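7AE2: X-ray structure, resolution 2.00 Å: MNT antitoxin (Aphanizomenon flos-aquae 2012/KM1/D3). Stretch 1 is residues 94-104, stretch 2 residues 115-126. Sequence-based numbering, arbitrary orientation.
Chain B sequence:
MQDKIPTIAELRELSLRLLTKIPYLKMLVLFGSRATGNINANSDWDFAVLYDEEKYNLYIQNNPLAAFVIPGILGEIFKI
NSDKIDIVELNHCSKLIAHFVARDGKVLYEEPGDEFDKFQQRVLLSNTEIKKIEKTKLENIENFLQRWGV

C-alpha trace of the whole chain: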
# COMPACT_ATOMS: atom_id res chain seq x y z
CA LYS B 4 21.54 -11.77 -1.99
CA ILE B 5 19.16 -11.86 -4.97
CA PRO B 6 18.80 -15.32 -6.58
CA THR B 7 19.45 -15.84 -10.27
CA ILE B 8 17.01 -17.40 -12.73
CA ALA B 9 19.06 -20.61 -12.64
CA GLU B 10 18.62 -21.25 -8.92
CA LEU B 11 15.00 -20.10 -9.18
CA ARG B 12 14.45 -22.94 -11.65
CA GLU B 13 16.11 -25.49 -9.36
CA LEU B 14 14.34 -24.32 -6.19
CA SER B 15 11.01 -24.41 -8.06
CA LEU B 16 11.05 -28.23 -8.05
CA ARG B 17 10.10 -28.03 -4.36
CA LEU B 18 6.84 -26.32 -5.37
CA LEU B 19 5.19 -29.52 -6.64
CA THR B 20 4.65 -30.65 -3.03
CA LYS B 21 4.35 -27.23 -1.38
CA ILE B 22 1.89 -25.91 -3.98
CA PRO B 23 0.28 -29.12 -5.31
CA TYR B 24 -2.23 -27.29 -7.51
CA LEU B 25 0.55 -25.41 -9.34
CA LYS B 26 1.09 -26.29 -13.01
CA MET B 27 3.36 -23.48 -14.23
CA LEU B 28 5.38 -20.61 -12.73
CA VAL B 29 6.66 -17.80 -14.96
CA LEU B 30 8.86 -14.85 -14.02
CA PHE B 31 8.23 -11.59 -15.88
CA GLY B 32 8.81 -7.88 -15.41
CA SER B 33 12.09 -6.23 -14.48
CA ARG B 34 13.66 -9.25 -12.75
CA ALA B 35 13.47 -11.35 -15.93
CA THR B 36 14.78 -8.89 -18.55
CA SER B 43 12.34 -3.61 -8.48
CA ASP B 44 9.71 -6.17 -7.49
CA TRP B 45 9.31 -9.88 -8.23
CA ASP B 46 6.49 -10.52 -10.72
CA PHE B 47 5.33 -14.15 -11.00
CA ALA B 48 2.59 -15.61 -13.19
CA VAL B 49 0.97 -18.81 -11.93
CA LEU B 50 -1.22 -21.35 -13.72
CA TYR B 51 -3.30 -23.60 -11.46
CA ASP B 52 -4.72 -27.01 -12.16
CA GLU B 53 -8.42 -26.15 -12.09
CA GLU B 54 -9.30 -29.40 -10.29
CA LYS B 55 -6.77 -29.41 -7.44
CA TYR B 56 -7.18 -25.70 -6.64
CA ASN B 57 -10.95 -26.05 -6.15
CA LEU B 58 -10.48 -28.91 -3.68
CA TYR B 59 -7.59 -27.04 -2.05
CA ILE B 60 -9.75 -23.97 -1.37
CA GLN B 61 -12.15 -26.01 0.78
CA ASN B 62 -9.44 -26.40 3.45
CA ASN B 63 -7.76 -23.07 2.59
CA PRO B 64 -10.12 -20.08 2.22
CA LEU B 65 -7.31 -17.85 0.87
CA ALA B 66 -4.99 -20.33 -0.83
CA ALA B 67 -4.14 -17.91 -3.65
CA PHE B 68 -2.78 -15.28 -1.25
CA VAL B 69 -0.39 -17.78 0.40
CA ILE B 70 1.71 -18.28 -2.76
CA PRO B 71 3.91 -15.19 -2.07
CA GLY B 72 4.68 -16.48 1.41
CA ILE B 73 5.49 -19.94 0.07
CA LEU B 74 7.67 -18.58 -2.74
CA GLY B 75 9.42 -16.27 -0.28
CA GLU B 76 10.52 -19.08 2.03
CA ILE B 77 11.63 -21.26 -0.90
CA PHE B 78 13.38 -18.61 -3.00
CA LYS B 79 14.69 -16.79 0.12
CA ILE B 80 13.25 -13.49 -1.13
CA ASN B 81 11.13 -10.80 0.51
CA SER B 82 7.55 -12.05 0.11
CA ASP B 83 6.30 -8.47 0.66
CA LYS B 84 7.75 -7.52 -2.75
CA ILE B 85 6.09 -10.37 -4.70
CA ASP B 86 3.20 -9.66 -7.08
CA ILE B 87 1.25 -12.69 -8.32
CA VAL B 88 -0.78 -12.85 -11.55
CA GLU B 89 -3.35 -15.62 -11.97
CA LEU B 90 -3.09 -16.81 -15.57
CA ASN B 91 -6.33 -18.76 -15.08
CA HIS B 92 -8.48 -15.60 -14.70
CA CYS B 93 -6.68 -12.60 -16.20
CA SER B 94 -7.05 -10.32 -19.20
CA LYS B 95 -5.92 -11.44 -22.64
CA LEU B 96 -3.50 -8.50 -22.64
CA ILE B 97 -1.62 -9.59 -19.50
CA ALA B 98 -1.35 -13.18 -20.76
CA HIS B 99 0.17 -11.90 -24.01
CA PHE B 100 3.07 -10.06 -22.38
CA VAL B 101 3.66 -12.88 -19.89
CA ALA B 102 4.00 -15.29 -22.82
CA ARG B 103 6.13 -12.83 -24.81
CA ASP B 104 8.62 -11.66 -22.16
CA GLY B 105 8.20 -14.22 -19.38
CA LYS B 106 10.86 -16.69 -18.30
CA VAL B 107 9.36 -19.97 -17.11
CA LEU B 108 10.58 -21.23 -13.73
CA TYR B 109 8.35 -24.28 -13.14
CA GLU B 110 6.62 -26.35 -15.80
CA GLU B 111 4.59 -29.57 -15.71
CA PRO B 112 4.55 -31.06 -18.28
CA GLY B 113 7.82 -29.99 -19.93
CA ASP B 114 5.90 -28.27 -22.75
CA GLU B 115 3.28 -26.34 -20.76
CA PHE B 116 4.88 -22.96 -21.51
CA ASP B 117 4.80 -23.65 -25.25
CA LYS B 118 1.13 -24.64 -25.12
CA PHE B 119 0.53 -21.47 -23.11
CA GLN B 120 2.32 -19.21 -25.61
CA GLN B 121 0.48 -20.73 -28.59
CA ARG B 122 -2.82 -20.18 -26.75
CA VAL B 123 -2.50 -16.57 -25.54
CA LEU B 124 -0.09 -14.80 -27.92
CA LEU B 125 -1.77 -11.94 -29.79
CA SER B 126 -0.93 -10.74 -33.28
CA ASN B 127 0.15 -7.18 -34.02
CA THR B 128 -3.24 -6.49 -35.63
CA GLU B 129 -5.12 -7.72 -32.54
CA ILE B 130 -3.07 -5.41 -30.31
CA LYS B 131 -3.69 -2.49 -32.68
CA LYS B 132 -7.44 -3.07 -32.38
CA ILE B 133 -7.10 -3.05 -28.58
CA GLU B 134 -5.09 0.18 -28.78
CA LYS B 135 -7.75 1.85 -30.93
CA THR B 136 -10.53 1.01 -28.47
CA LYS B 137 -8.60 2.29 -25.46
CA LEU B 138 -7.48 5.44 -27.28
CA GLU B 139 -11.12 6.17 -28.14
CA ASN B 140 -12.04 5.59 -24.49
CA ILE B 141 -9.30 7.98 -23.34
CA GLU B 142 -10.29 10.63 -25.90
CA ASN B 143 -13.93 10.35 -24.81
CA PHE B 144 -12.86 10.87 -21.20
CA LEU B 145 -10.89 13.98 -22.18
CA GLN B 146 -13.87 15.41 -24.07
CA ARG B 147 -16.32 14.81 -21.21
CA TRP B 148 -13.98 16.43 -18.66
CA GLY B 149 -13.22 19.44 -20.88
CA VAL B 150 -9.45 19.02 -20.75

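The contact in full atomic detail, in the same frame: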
# COMPACT_ATOMS: atom_id res chain seq x y z
N SER B 94 -6.72 -10.89 -17.90
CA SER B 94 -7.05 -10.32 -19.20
C SER B 94 -6.21 -10.98 -20.29
O SER B 94 -5.16 -11.57 -20.03
CB SER B 94 -6.83 -8.81 -19.20
OG SER B 94 -5.44 -8.50 -19.15
N LYS B 95 -6.70 -10.89 -21.53
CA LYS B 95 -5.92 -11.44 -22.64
C LYS B 95 -4.66 -10.62 -22.88
O LYS B 95 -3.68 -11.13 -23.43
CB LYS B 95 -6.77 -11.50 -23.91
N LEU B 96 -4.66 -9.35 -22.46
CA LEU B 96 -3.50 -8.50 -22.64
C LEU B 96 -2.36 -8.91 -21.71
O LEU B 96 -1.20 -8.97 -22.13
CB LEU B 96 -3.90 -7.04 -22.42
CG LEU B 96 -2.98 -6.01 -23.06
CD1 LEU B 96 -2.90 -6.23 -24.57
CD2 LEU B 96 -3.48 -4.61 -22.74
N ILE B 97 -2.67 -9.18 -20.43
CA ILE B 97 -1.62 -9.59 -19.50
C ILE B 97 -1.02 -10.93 -19.91
O ILE B 97 0.19 -11.14 -19.83
CB ILE B 97 -2.16 -9.62 -18.06
N ALA B 98 -1.87 -11.87 -20.35
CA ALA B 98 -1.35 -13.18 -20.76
C ALA B 98 -0.44 -13.07 -21.96
O ALA B 98 0.50 -13.86 -22.11
CB ALA B 98 -2.51 -14.13 -21.05
N HIS B 99 -0.68 -12.08 -22.83
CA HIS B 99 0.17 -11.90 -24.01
C HIS B 99 1.59 -11.52 -23.62
O HIS B 99 2.56 -12.13 -24.09
CB HIS B 99 -0.44 -10.83 -24.92
CG HIS B 99 0.48 -10.37 -26.01
ND1 HIS B 99 0.73 -11.13 -27.13
CD2 HIS B 99 1.21 -9.24 -26.14
CE1 HIS B 99 1.58 -10.48 -27.91
NE2 HIS B 99 1.89 -9.33 -27.33
N PHE B 100 1.74 -10.52 -22.75
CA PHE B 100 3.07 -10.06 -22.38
C PHE B 100 3.78 -11.05 -21.47
O PHE B 100 5.02 -11.11 -21.47
CB PHE B 100 2.99 -8.68 -21.73
CG PHE B 100 2.56 -7.59 -22.67
CD1 PHE B 100 3.46 -7.03 -23.56
CD2 PHE B 100 1.25 -7.13 -22.67
CE1 PHE B 100 3.06 -6.03 -24.43
CE2 PHE B 100 0.85 -6.13 -23.54
CZ PHE B 100 1.76 -5.58 -24.42
N VAL B 101 3.03 -11.83 -20.68
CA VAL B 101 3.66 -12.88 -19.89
C VAL B 101 4.22 -13.96 -20.80
O VAL B 101 5.32 -14.48 -20.57
CB VAL B 101 2.65 -13.45 -18.88
CG1 VAL B 101 3.19 -14.73 -18.24
CG2 VAL B 101 2.34 -12.42 -17.80
N ALA B 102 3.50 -14.31 -21.87
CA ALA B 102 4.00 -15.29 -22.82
C ALA B 102 5.14 -14.74 -23.67
O ALA B 102 6.03 -15.49 -24.07
CB ALA B 102 2.86 -15.79 -23.72
N ARG B 103 5.13 -13.43 -23.94
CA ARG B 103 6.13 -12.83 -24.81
C ARG B 103 7.46 -12.61 -24.09
O ARG B 103 8.52 -12.94 -24.62
CB ARG B 103 5.61 -11.51 -25.37
CG ARG B 103 6.40 -11.00 -26.57
CD ARG B 103 6.03 -9.56 -26.91
NE ARG B 103 6.50 -8.63 -25.89
CZ ARG B 103 6.37 -7.31 -25.98
NH1 ARG B 103 5.80 -6.76 -27.04
NH2 ARG B 103 6.83 -6.53 -25.00
N ASP B 104 7.41 -12.04 -22.88
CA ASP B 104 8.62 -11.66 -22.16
C ASP B 104 8.90 -12.51 -20.94
O ASP B 104 9.94 -12.32 -20.29
CB ASP B 104 8.53 -10.18 -21.74
CG ASP B 104 8.44 -9.23 -22.92
OD1 ASP B 104 9.00 -9.54 -24.00
OD2 ASP B 104 7.81 -8.16 -22.78
N GLU B 115 4.44 -27.14 -21.14
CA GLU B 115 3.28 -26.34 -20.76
C GLU B 115 3.44 -24.88 -21.18
O GLU B 115 2.46 -24.22 -21.54
CB GLU B 115 3.05 -26.43 -19.25
N PHE B 116 4.67 -24.36 -21.14
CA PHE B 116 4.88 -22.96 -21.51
C PHE B 116 4.69 -22.75 -23.00
O PHE B 116 4.21 -21.68 -23.43
CB PHE B 116 6.27 -22.50 -21.07
CG PHE B 116 6.48 -21.01 -21.15
CD1 PHE B 116 5.60 -20.15 -20.52
CD2 PHE B 116 7.55 -20.48 -21.85
CE1 PHE B 116 5.79 -18.78 -20.59
CE2 PHE B 116 7.74 -19.12 -21.92
CZ PHE B 116 6.86 -18.27 -21.29
N ASP B 117 5.04 -23.74 -23.82
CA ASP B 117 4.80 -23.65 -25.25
C ASP B 117 3.31 -23.68 -25.56
O ASP B 117 2.82 -22.88 -26.37
CB ASP B 117 5.53 -24.78 -25.98
CG ASP B 117 7.04 -24.63 -25.94
OD1 ASP B 117 7.51 -23.49 -25.77
OD2 ASP B 117 7.75 -25.64 -26.10
N LYS B 118 2.58 -24.60 -24.94
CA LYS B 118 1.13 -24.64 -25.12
C LYS B 118 0.47 -23.37 -24.61
O LYS B 118 -0.58 -22.96 -25.12
CB LYS B 118 0.54 -25.87 -24.43
N PHE B 119 1.07 -22.73 -23.60
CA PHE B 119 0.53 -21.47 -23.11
C PHE B 119 0.78 -20.34 -24.10
O PHE B 119 -0.11 -19.54 -24.38
CB PHE B 119 1.15 -21.14 -21.75
CG PHE B 119 0.90 -19.73 -21.28
CD1 PHE B 119 -0.36 -19.33 -20.89
CD2 PHE B 119 1.93 -18.81 -21.24
CE1 PHE B 119 -0.59 -18.04 -20.46
CE2 PHE B 119 1.71 -17.52 -20.81
CZ PHE B 119 0.45 -17.13 -20.42
N GLN B 120 2.00 -20.27 -24.66
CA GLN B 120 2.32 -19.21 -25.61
C GLN B 120 1.47 -19.32 -26.87
O GLN B 120 0.96 -18.32 -27.37
CB GLN B 120 3.80 -19.25 -25.96
CG GLN B 120 4.72 -18.81 -24.84
CD GLN B 120 6.18 -18.87 -25.22
OE1 GLN B 120 6.65 -19.88 -25.75
NE2 GLN B 120 6.91 -17.79 -24.97
N GLN B 121 1.29 -20.54 -27.39
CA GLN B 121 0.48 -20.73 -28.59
C GLN B 121 -0.98 -20.36 -28.34
O GLN B 121 -1.70 -20.03 -29.29
CB GLN B 121 0.57 -22.18 -29.07
CG GLN B 121 1.98 -22.64 -29.40
CD GLN B 121 2.61 -21.83 -30.52
OE1 GLN B 121 2.08 -21.77 -31.63
NE2 GLN B 121 3.74 -21.20 -30.23
N ARG B 122 -1.42 -20.40 -27.09
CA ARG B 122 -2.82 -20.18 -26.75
C ARG B 122 -3.16 -18.72 -26.50
O ARG B 122 -4.29 -18.30 -26.76
CB ARG B 122 -3.19 -21.02 -25.52
CG ARG B 122 -4.66 -20.97 -25.14
CD ARG B 122 -5.00 -22.00 -24.07
NE ARG B 122 -4.23 -21.82 -22.84
CZ ARG B 122 -3.20 -22.58 -22.48
NH1 ARG B 122 -2.81 -23.58 -23.26
NH2 ARG B 122 -2.56 -22.33 -21.35
N VAL B 123 -2.21 -17.92 -26.01
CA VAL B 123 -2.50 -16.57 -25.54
C VAL B 123 -1.78 -15.48 -26.33
O VAL B 123 -2.09 -14.30 -26.14
CB VAL B 123 -2.21 -16.41 -24.04
CG1 VAL B 123 -2.86 -17.53 -23.24
CG2 VAL B 123 -0.71 -16.37 -23.79
N LEU B 124 -0.83 -15.82 -27.20
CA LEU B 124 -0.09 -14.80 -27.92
C LEU B 124 -0.99 -14.09 -28.93
O LEU B 124 -1.69 -14.74 -29.72
CB LEU B 124 1.12 -15.41 -28.63
CG LEU B 124 2.40 -15.48 -27.81
CD1 LEU B 124 3.51 -16.17 -28.60
CD2 LEU B 124 2.84 -14.09 -27.38
N LEU B 125 -0.97 -12.76 -28.90
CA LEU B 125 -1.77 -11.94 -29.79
C LEU B 125 -0.94 -11.48 -30.98
O LEU B 125 0.28 -11.29 -30.88
CB LEU B 125 -2.33 -10.71 -29.06
CG LEU B 125 -3.29 -10.96 -27.90
CD1 LEU B 125 -3.64 -9.65 -27.22
CD2 LEU B 125 -4.55 -11.66 -28.39
N SER B 126 -1.60 -11.28 -32.12
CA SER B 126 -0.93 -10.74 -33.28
C SER B 126 -0.82 -9.22 -33.16
O SER B 126 -1.46 -8.59 -32.31
CB SER B 126 -1.69 -11.11 -34.56
OG SER B 126 -2.95 -10.47 -34.60
O HOH W 1 -4.04 -13.33 -24.93

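The most unusual feature of this contact is a histidine that receives the backbone just past the end of the opposing helix. Leu 125 N donates to His 99 ND1 at 2.9 Å, with a nearly straight N-H...acceptor angle of 169°. The bond fixes one protonation detail: ND1 is the accepting nitrogen and carries no proton. Leu 124 is the first residue to leave helical phi/psi, and the amide of Leu 125, just beyond it, is not used by a backbone bond within stretch 2 and points at His 99. His 99, with chi1 at t, reaches it although its CA-to-CB bond points sideways. Around that bond the ring is also packed, with His 99 ND1 3.6 Å from Leu 124 CD2 and 3.6 Å from Leu 125 CB.

A second hydrogen bond also donates from stretch 2 to stretch 1, but with side chain and backbone exchanged. Gln 120 NE2 donates to Ala 102 O at a short 2.6 Å and 166°. Ala 102 lies near the end of its helix, and Gln 120 NE2 reaches its carbonyl. The CA-to-CB bond of Gln 120 points sideways, but the extended chi2 (t) carries the amide across, while its CG packs 3.7 Å from Ala 102 CB.

Alongside these two bonds, small residues of stretch 1 pack against larger ones of stretch 2. The helices cross at -134° and their axes approach to 9.1 Å; Ala 98 and Ala 102, one turn apart, both point toward stretch 2. The small residue Ala 102 sits where its CA is 5.1 Å from the CA of Gln 120; at His 99, whose CA is 4.9 Å from the CA of Leu 124, the side chain leaves sideways. Ala 102 is the hub and has the largest covered area of any residue here: its CB lies 3.6 Å from Phe 119 CE2, 3.6 Å from Val 123 CG2 and 4.0 Å from Leu 124 CD2. Ala 98 repeats the theme, with its CB 3.8 Å from Val 123 CB and 4.3 Å from Phe 119 CZ. Phe 119 therefore spans both alanines, and its CE2 also meets Val 101 CG1 at 4.1 Å. Phe 116 extends the packing further along, its CZ 4.0 Å from Ala 102 O.

At the other end, a water bridges the two backbones. It donates to Lys 95 O at 2.7 Å and to Val 123 O at 2.5 Å, joining two carbonyls that, with Lys 95 O and Val 123 O 4.5 Å apart, cannot bond to each other since both are acceptors. Beside it, Leu 125 turns toward stretch 1 and sets its CD1 4.1 Å from Lys 95 O and 4.4 Å from Leu 96 CD1.

The start of the first helix is secured locally, where Ile 97 N donates to Ser 94 OG at 3.1 Å, a capping bond made without help from stretch 2.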